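Local coordinates for protein UL37 (Suid herpesvirus 1, PDB 4K70) that is an inner tegument protein of the herpesvirus particle, seen here as its N-terminal half, and probably takes part in controlling the trafficking of the virus, at residues Arg113-Phe118 / Ala446-Glu450; Val318-Trp324 / Ala370-Thr374. One frame throughout, in Å; residues are numbered along the deposited sequence.

Interaction 1 of 2, residues Arg113-Phe118 / Ala446-Glu450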
ATOM      1  N   ARG A 113     -26.207 -22.777  18.010  1.00 33.77           N
ATOM      2  CA  ARG A 113     -26.470 -22.254  16.674  1.00 36.80           C
ATOM      3  C   ARG A 113     -25.283 -22.417  15.733  1.00 35.06           C
ATOM      4  O   ARG A 113     -24.134 -22.424  16.172  1.00 29.57           O
ATOM      5  CB  ARG A 113     -26.821 -20.770  16.767  1.00 36.58           C
ATOM      6  CG  ARG A 113     -27.985 -20.452  17.712  1.00 36.26           C
ATOM      7  CD  ARG A 113     -28.104 -18.942  17.912  1.00 42.01           C
ATOM      8  NE  ARG A 113     -26.966 -18.386  18.644  1.00 36.06           N
ATOM      9  CZ  ARG A 113     -26.511 -17.144  18.500  1.00 41.67           C
ATOM     10  NH1 ARG A 113     -27.082 -16.311  17.633  1.00 39.41           N
ATOM     11  NH2 ARG A 113     -25.474 -16.735  19.222  1.00 38.61           N
ATOM     12  N   THR A 114     -25.567 -22.541  14.438  1.00 29.78           N
ATOM     13  CA  THR A 114     -24.527 -22.431  13.432  1.00 32.49           C
ATOM     14  C   THR A 114     -24.484 -21.006  12.885  1.00 36.55           C
ATOM     15  O   THR A 114     -23.618 -20.661  12.076  1.00 31.24           O
ATOM     16  CB  THR A 114     -24.770 -23.390  12.268  1.00 38.71           C
ATOM     17  OG1 THR A 114     -25.964 -23.005  11.574  1.00 33.45           O
ATOM     18  CG2 THR A 114     -24.892 -24.823  12.778  1.00 32.34           C
ATOM     19  N   SER A 115     -25.407 -20.175  13.354  1.00 30.34           N
ATOM     20  CA  SER A 115     -25.704 -18.915  12.684  1.00 34.47           C
ATOM     21  C   SER A 115     -25.207 -17.649  13.381  1.00 31.29           C
ATOM     22  O   SER A 115     -25.651 -16.554  13.037  1.00 28.43           O
ATOM     23  CB  SER A 115     -27.218 -18.799  12.495  1.00 36.00           C
ATOM     24  OG  SER A 115     -27.816 -18.593  13.759  1.00 35.77           O
ATOM     25  N   ALA A 116     -24.311 -17.778  14.356  1.00 30.62           N
ATOM     26  CA  ALA A 116     -23.752 -16.598  15.016  1.00 29.84           C
ATOM     27  C   ALA A 116     -22.976 -15.720  14.025  1.00 29.82           C
ATOM     28  O   ALA A 116     -22.549 -16.195  12.970  1.00 27.09           O
ATOM     29  CB  ALA A 116     -22.864 -16.999  16.181  1.00 30.15           C
ATOM     30  N   GLU A 117     -22.816 -14.440  14.365  1.00 28.41           N
ATOM     31  CA  GLU A 117     -22.142 -13.487  13.487  1.00 30.39           C
ATOM     32  C   GLU A 117     -20.672 -13.852  13.274  1.00 29.52           C
ATOM     33  O   GLU A 117     -20.090 -13.497  12.257  1.00 30.81           O
ATOM     34  CB  GLU A 117     -22.321 -12.042  13.987  1.00 29.81           C
ATOM     35  CG  GLU A 117     -23.783 -11.588  13.924  1.00 33.01           C
ATOM     36  CD  GLU A 117     -23.998 -10.126  14.312  1.00 36.96           C
ATOM     37  OE1 GLU A 117     -23.339  -9.244  13.735  1.00 34.86           O
ATOM     38  OE2 GLU A 117     -24.840  -9.856  15.193  1.00 42.09           O
ATOM     39  N   PHE A 118     -20.100 -14.602  14.211  1.00 30.32           N
ATOM     40  CA  PHE A 118     -18.760 -15.173  14.020  1.00 28.01           C
ATOM     41  C   PHE A 118     -18.757 -16.701  13.919  1.00 27.44           C
ATOM     42  O   PHE A 118     -17.725 -17.356  14.135  1.00 27.88           O
ATOM     43  CB  PHE A 118     -17.805 -14.677  15.099  1.00 24.63           C
ATOM     44  CG  PHE A 118     -17.469 -13.217  14.960  1.00 28.01           C
ATOM     45  CD1 PHE A 118     -16.496 -12.800  14.062  1.00 26.35           C
ATOM     46  CD2 PHE A 118     -18.146 -12.263  15.704  1.00 24.50           C
ATOM     47  CE1 PHE A 118     -16.190 -11.443  13.918  1.00 26.57           C
ATOM     48  CE2 PHE A 118     -17.848 -10.915  15.572  1.00 26.93           C
ATOM     49  CZ  PHE A 118     -16.870 -10.504  14.680  1.00 24.33           C
ATOM     50  N   ALA A 446     -20.617  -6.590  17.069  1.00 32.00           N
ATOM     51  CA  ALA A 446     -21.107  -7.880  16.596  1.00 35.12           C
ATOM     52  C   ALA A 446     -20.790  -9.013  17.574  1.00 32.31           C
ATOM     53  O   ALA A 446     -21.656  -9.836  17.871  1.00 33.49           O
ATOM     54  CB  ALA A 446     -20.547  -8.190  15.220  1.00 30.76           C
ATOM     55  N   LEU A 447     -19.553  -9.055  18.066  1.00 32.45           N
ATOM     56  CA  LEU A 447     -19.141 -10.083  19.021  1.00 31.79           C
ATOM     57  C   LEU A 447     -19.936  -9.994  20.322  1.00 37.63           C
ATOM     58  O   LEU A 447     -20.375 -11.009  20.857  1.00 33.96           O
ATOM     59  CB  LEU A 447     -17.644  -9.996  19.316  1.00 31.10           C
ATOM     60  CG  LEU A 447     -17.023 -11.097  20.188  1.00 33.52           C
ATOM     61  CD1 LEU A 447     -17.461 -12.476  19.745  1.00 28.72           C
ATOM     62  CD2 LEU A 447     -15.508 -11.006  20.176  1.00 32.57           C
ATOM     63  N   LEU A 448     -20.133  -8.778  20.821  1.00 38.00           N
ATOM     64  CA  LEU A 448     -20.865  -8.586  22.070  1.00 36.59           C
ATOM     65  C   LEU A 448     -22.352  -8.927  21.959  1.00 36.95           C
ATOM     66  O   LEU A 448     -22.979  -9.287  22.955  1.00 37.51           O
ATOM     67  CB  LEU A 448     -20.686  -7.161  22.587  1.00 40.34           C
ATOM     68  CG  LEU A 448     -19.305  -6.847  23.151  1.00 43.25           C
ATOM     69  CD1 LEU A 448     -19.263  -5.413  23.665  1.00 43.81           C
ATOM     70  CD2 LEU A 448     -18.954  -7.842  24.253  1.00 39.90           C
ATOM     71  N   ARG A 449     -22.918  -8.802  20.761  1.00 34.71           N
ATOM     72  CA  ARG A 449     -24.292  -9.243  20.532  1.00 36.53           C
ATOM     73  C   ARG A 449     -24.393 -10.755  20.721  1.00 40.43           C
ATOM     74  O   ARG A 449     -25.381 -11.267  21.247  1.00 34.11           O
ATOM     75  CB  ARG A 449     -24.779  -8.857  19.131  1.00 38.38           C
ATOM     76  CG  ARG A 449     -25.032  -7.345  18.927  1.00 36.84           C
ATOM     77  CD  ARG A 449     -25.849  -7.099  17.664  1.00 32.74           C
ATOM     78  NE  ARG A 449     -25.114  -7.427  16.438  1.00 34.05           N
ATOM     79  CZ  ARG A 449     -24.344  -6.565  15.781  1.00 34.87           C
ATOM     80  NH1 ARG A 449     -24.198  -5.327  16.233  1.00 35.62           N
ATOM     81  NH2 ARG A 449     -23.717  -6.934  14.675  1.00 34.77           N
ATOM     82  N   GLU A 450     -23.364 -11.478  20.291  1.00 37.52           N
ATOM     83  CA  GLU A 450     -23.363 -12.926  20.465  1.00 35.41           C
ATOM     84  C   GLU A 450     -23.124 -13.283  21.926  1.00 39.04           C
ATOM     85  O   GLU A 450     -23.703 -14.246  22.441  1.00 37.79           O
ATOM     86  CB  GLU A 450     -22.327 -13.593  19.555  1.00 35.03           C
ATOM     87  CG  GLU A 450     -22.586 -13.361  18.080  1.00 33.49           C
ATOM     88  CD  GLU A 450     -23.989 -13.772  17.656  1.00 40.13           C
ATOM     89  OE1 GLU A 450     -24.752 -14.311  18.495  1.00 41.79           O
ATOM     90  OE2 GLU A 450     -24.329 -13.561  16.470  1.00 39.02           O
TER
HETATM   91  O   HOH W   1     -26.902 -11.659  16.248  1.00 47.38           O
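Ala446 opens the helical side of this contact: its small CB lies 3.9 Å from Phe118 CE2 and 3.3 Å from Glu117 OE1, a spot where a methyl group allows the loop to come close. On Leu447 the CB meets the same Phe118 CE2 at 3.9 Å, while the backbone N faces the ring's edge. Arg449, long enough to span the exposed border, forms a two-pronged salt bridge with Glu117, NH2 to OE1 at 2.5 Å and NE to OE2 at 2.7 Å. Glu450 is the buried centre. Its OE1 accepts from Arg113 NH2 at 2.6 Å in a salt bridge, and its OE2 takes the backbone N of Glu117 at 2.7 Å; a water donating to OE2 of both Glu117 and Glu450 eases the closeness of the two carboxylates. The loop between helices 101-109 and 120-137 is thus fastened to helix 438-458, with helix 63-78 touching Ala116, Phe118 and Glu450, and helix 464-481 packing on Leu447.

Interaction 2 of 2, residues Val318-Trp324 / Ala370-Thr374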
ATOM      1  N   VAL A 318      13.908  26.790 -13.961  1.00 27.05           N
ATOM      2  CA  VAL A 318      12.670  26.229 -14.477  1.00 27.06           C
ATOM      3  C   VAL A 318      11.509  26.747 -13.649  1.00 27.55           C
ATOM      4  O   VAL A 318      11.659  27.087 -12.476  1.00 27.39           O
ATOM      5  CB  VAL A 318      12.651  24.677 -14.466  1.00 26.15           C
ATOM      6  CG1 VAL A 318      13.730  24.131 -15.364  1.00 24.00           C
ATOM      7  CG2 VAL A 318      12.798  24.153 -13.046  1.00 25.39           C
ATOM      8  N   ASP A 319      10.345  26.816 -14.268  1.00 27.54           N
ATOM      9  CA  ASP A 319       9.165  27.298 -13.566  1.00 27.93           C
ATOM     10  C   ASP A 319       8.391  26.158 -12.917  1.00 30.10           C
ATOM     11  O   ASP A 319       7.668  25.429 -13.590  1.00 27.38           O
ATOM     12  CB  ASP A 319       8.278  28.055 -14.538  1.00 30.52           C
ATOM     13  CG  ASP A 319       6.968  28.492 -13.917  1.00 35.66           C
ATOM     14  OD1 ASP A 319       6.897  28.663 -12.674  1.00 32.04           O
ATOM     15  OD2 ASP A 319       6.015  28.668 -14.699  1.00 39.64           O
ATOM     16  N   ALA A 320       8.532  26.013 -11.605  1.00 26.95           N
ATOM     17  CA  ALA A 320       7.793  24.987 -10.892  1.00 25.39           C
ATOM     18  C   ALA A 320       6.617  25.531 -10.084  1.00 24.97           C
ATOM     19  O   ALA A 320       6.023  24.809  -9.295  1.00 24.22           O
ATOM     20  CB  ALA A 320       8.738  24.175  -9.995  1.00 25.58           C
ATOM     21  N   THR A 321       6.275  26.800 -10.269  1.00 25.91           N
ATOM     22  CA  THR A 321       5.165  27.385  -9.507  1.00 30.32           C
ATOM     23  C   THR A 321       3.841  26.658  -9.706  1.00 26.41           C
ATOM     24  O   THR A 321       3.154  26.340  -8.741  1.00 28.81           O
ATOM     25  CB  THR A 321       4.981  28.888  -9.809  1.00 30.11           C
ATOM     26  OG1 THR A 321       4.724  29.068 -11.205  1.00 31.41           O
ATOM     27  CG2 THR A 321       6.239  29.639  -9.437  1.00 27.61           C
ATOM     28  N   GLY A 322       3.478  26.381 -10.951  1.00 26.55           N
ATOM     29  CA  GLY A 322       2.231  25.682 -11.207  1.00 26.38           C
ATOM     30  C   GLY A 322       2.187  24.272 -10.630  1.00 29.72           C
ATOM     31  O   GLY A 322       1.160  23.843 -10.083  1.00 25.72           O
ATOM     32  N   VAL A 323       3.291  23.531 -10.746  1.00 27.45           N
ATOM     33  CA  VAL A 323       3.284  22.159 -10.245  1.00 24.06           C
ATOM     34  C   VAL A 323       3.248  22.149  -8.723  1.00 22.69           C
ATOM     35  O   VAL A 323       2.570  21.322  -8.117  1.00 23.02           O
ATOM     36  CB  VAL A 323       4.467  21.314 -10.765  1.00 28.79           C
ATOM     37  CG1 VAL A 323       5.788  21.963 -10.415  1.00 25.38           C
ATOM     38  CG2 VAL A 323       4.380  19.885 -10.187  1.00 26.89           C
ATOM     39  N   TRP A 324       3.961  23.091  -8.114  1.00 21.74           N
ATOM     40  CA  TRP A 324       3.982  23.225  -6.661  1.00 20.87           C
ATOM     41  C   TRP A 324       2.595  23.595  -6.150  1.00 22.03           C
ATOM     42  O   TRP A 324       2.148  23.096  -5.114  1.00 19.81           O
ATOM     43  CB  TRP A 324       5.003  24.302  -6.247  1.00 20.85           C
ATOM     44  CG  TRP A 324       5.030  24.571  -4.779  1.00 21.55           C
ATOM     45  CD1 TRP A 324       5.052  25.802  -4.168  1.00 21.52           C
ATOM     46  CD2 TRP A 324       5.001  23.594  -3.719  1.00 18.98           C
ATOM     47  NE1 TRP A 324       5.061  25.643  -2.803  1.00 23.16           N
ATOM     48  CE2 TRP A 324       5.028  24.307  -2.502  1.00 21.08           C
ATOM     49  CE3 TRP A 324       4.969  22.191  -3.689  1.00 19.65           C
ATOM     50  CZ2 TRP A 324       5.009  23.662  -1.260  1.00 18.14           C
ATOM     51  CZ3 TRP A 324       4.956  21.554  -2.456  1.00 20.57           C
ATOM     52  CH2 TRP A 324       4.984  22.287  -1.257  1.00 21.56           C
ATOM     53  N   ALA A 370      10.141  26.749  -5.024  1.00 22.68           N
ATOM     54  CA  ALA A 370       9.064  25.990  -5.671  1.00 23.47           C
ATOM     55  C   ALA A 370       9.569  24.641  -6.201  1.00 21.48           C
ATOM     56  O   ALA A 370       8.874  23.620  -6.107  1.00 22.93           O
ATOM     57  CB  ALA A 370       8.471  26.788  -6.797  1.00 18.21           C
ATOM     58  N   VAL A 371      10.756  24.649  -6.801  1.00 20.43           N
ATOM     59  CA  VAL A 371      11.371  23.397  -7.277  1.00 22.50           C
ATOM     60  C   VAL A 371      11.732  22.497  -6.102  1.00 21.35           C
ATOM     61  O   VAL A 371      11.482  21.287  -6.119  1.00 19.95           O
ATOM     62  CB  VAL A 371      12.653  23.655  -8.084  1.00 24.54           C
ATOM     63  CG1 VAL A 371      13.277  22.327  -8.510  1.00 17.36           C
ATOM     64  CG2 VAL A 371      12.374  24.546  -9.305  1.00 22.03           C
ATOM     65  N   GLY A 372      12.330  23.088  -5.070  1.00 21.05           N
ATOM     66  CA  GLY A 372      12.750  22.301  -3.923  1.00 19.47           C
ATOM     67  C   GLY A 372      11.582  21.714  -3.154  1.00 19.18           C
ATOM     68  O   GLY A 372      11.599  20.541  -2.775  1.00 19.87           O
ATOM     69  N   CYS A 373      10.585  22.547  -2.875  1.00 18.87           N
ATOM     70  CA  CYS A 373       9.361  22.072  -2.238  1.00 20.61           C
ATOM     71  C   CYS A 373       8.731  20.922  -3.011  1.00 21.40           C
ATOM     72  O   CYS A 373       8.380  19.899  -2.434  1.00 20.79           O
ATOM     73  CB  CYS A 373       8.355  23.224  -2.109  1.00 19.33           C
ATOM     74  SG  CYS A 373       8.772  24.331  -0.725  1.00 22.49           S
ATOM     75  N   THR A 374       8.570  21.094  -4.315  1.00 20.44           N
ATOM     76  CA  THR A 374       7.969  20.048  -5.130  1.00 20.03           C
ATOM     77  C   THR A 374       8.783  18.755  -5.064  1.00 19.92           C
ATOM     78  O   THR A 374       8.223  17.654  -4.972  1.00 17.96           O
ATOM     79  CB  THR A 374       7.813  20.509  -6.594  1.00 21.02           C
ATOM     80  OG1 THR A 374       7.055  21.722  -6.631  1.00 22.67           O
ATOM     81  CG2 THR A 374       7.089  19.438  -7.430  1.00 19.88           C
TER
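A helix N-terminus packed against a neighbouring helix is the setting here: the loop leading into helix 321-329, and that helix's first turn, rest on helix 366-385. The loop side begins with Val318, whose CG2 meets Val371 CG2 at 3.8 Å. Ala320 follows at the N-cap position, its CB 3.7 Å from Val371 CG2 and 4.1 Å from Ala370 CB; the single methyl of Ala320, pointing at the partner helix, keeps the backbones close, 5.3 Å between the CA atoms of Ala320 and Val371. Just before it, Asp319 makes an Asx turn, OD1 accepting from Thr321 N at 3.1 Å and also from Thr321 OG1 at 2.7 Å, so that the carboxylate satisfies an amide at the start of the helix. One turn on, Trp324 lays its broad indole along the partner helix. Cys373 CB sits 3.4 Å from the centroid of the Trp324 six-membered ring, almost on its normal, a CH-pi contact, with Cys373 SG placed obliquely at 4.4 Å from that centroid. Thr374 fits beside the tryptophan: OG1 is 3.3 Å from Trp324 CB, and because that hydroxyl donates to Ala370 O at 2.7 Å within its own helix, it can lie in this mainly apolar interface. Thr374 CG2 packs on Val323 CG2 at 3.9 Å. Trp324 NE1, for its part, hydrogen-bonds a glycerol molecule that probably came from the crystallisation liquor.

How the interactions relate
From the N terminus the chain runs through helices 63-78 and 101-109 to the loop 113-118, the first half of interaction 1, whose partner on helix 438-458 comes only after another 327 residues, more than half of them helical. Within that long excursion the chain reaches 318-324 and, 45 residues later, 370-374, so interaction 2 closes a short loop wholly enclosed by the long one. The two lie on opposite sides of the chain's centre, their own centres 55 Å apart, and do not touch. Interaction 1 brings a C-terminal helix of this fragment back to its early helices; interaction 2 joins helices 321-329 and 366-385 towards the other end of the elongated, all-helical molecule.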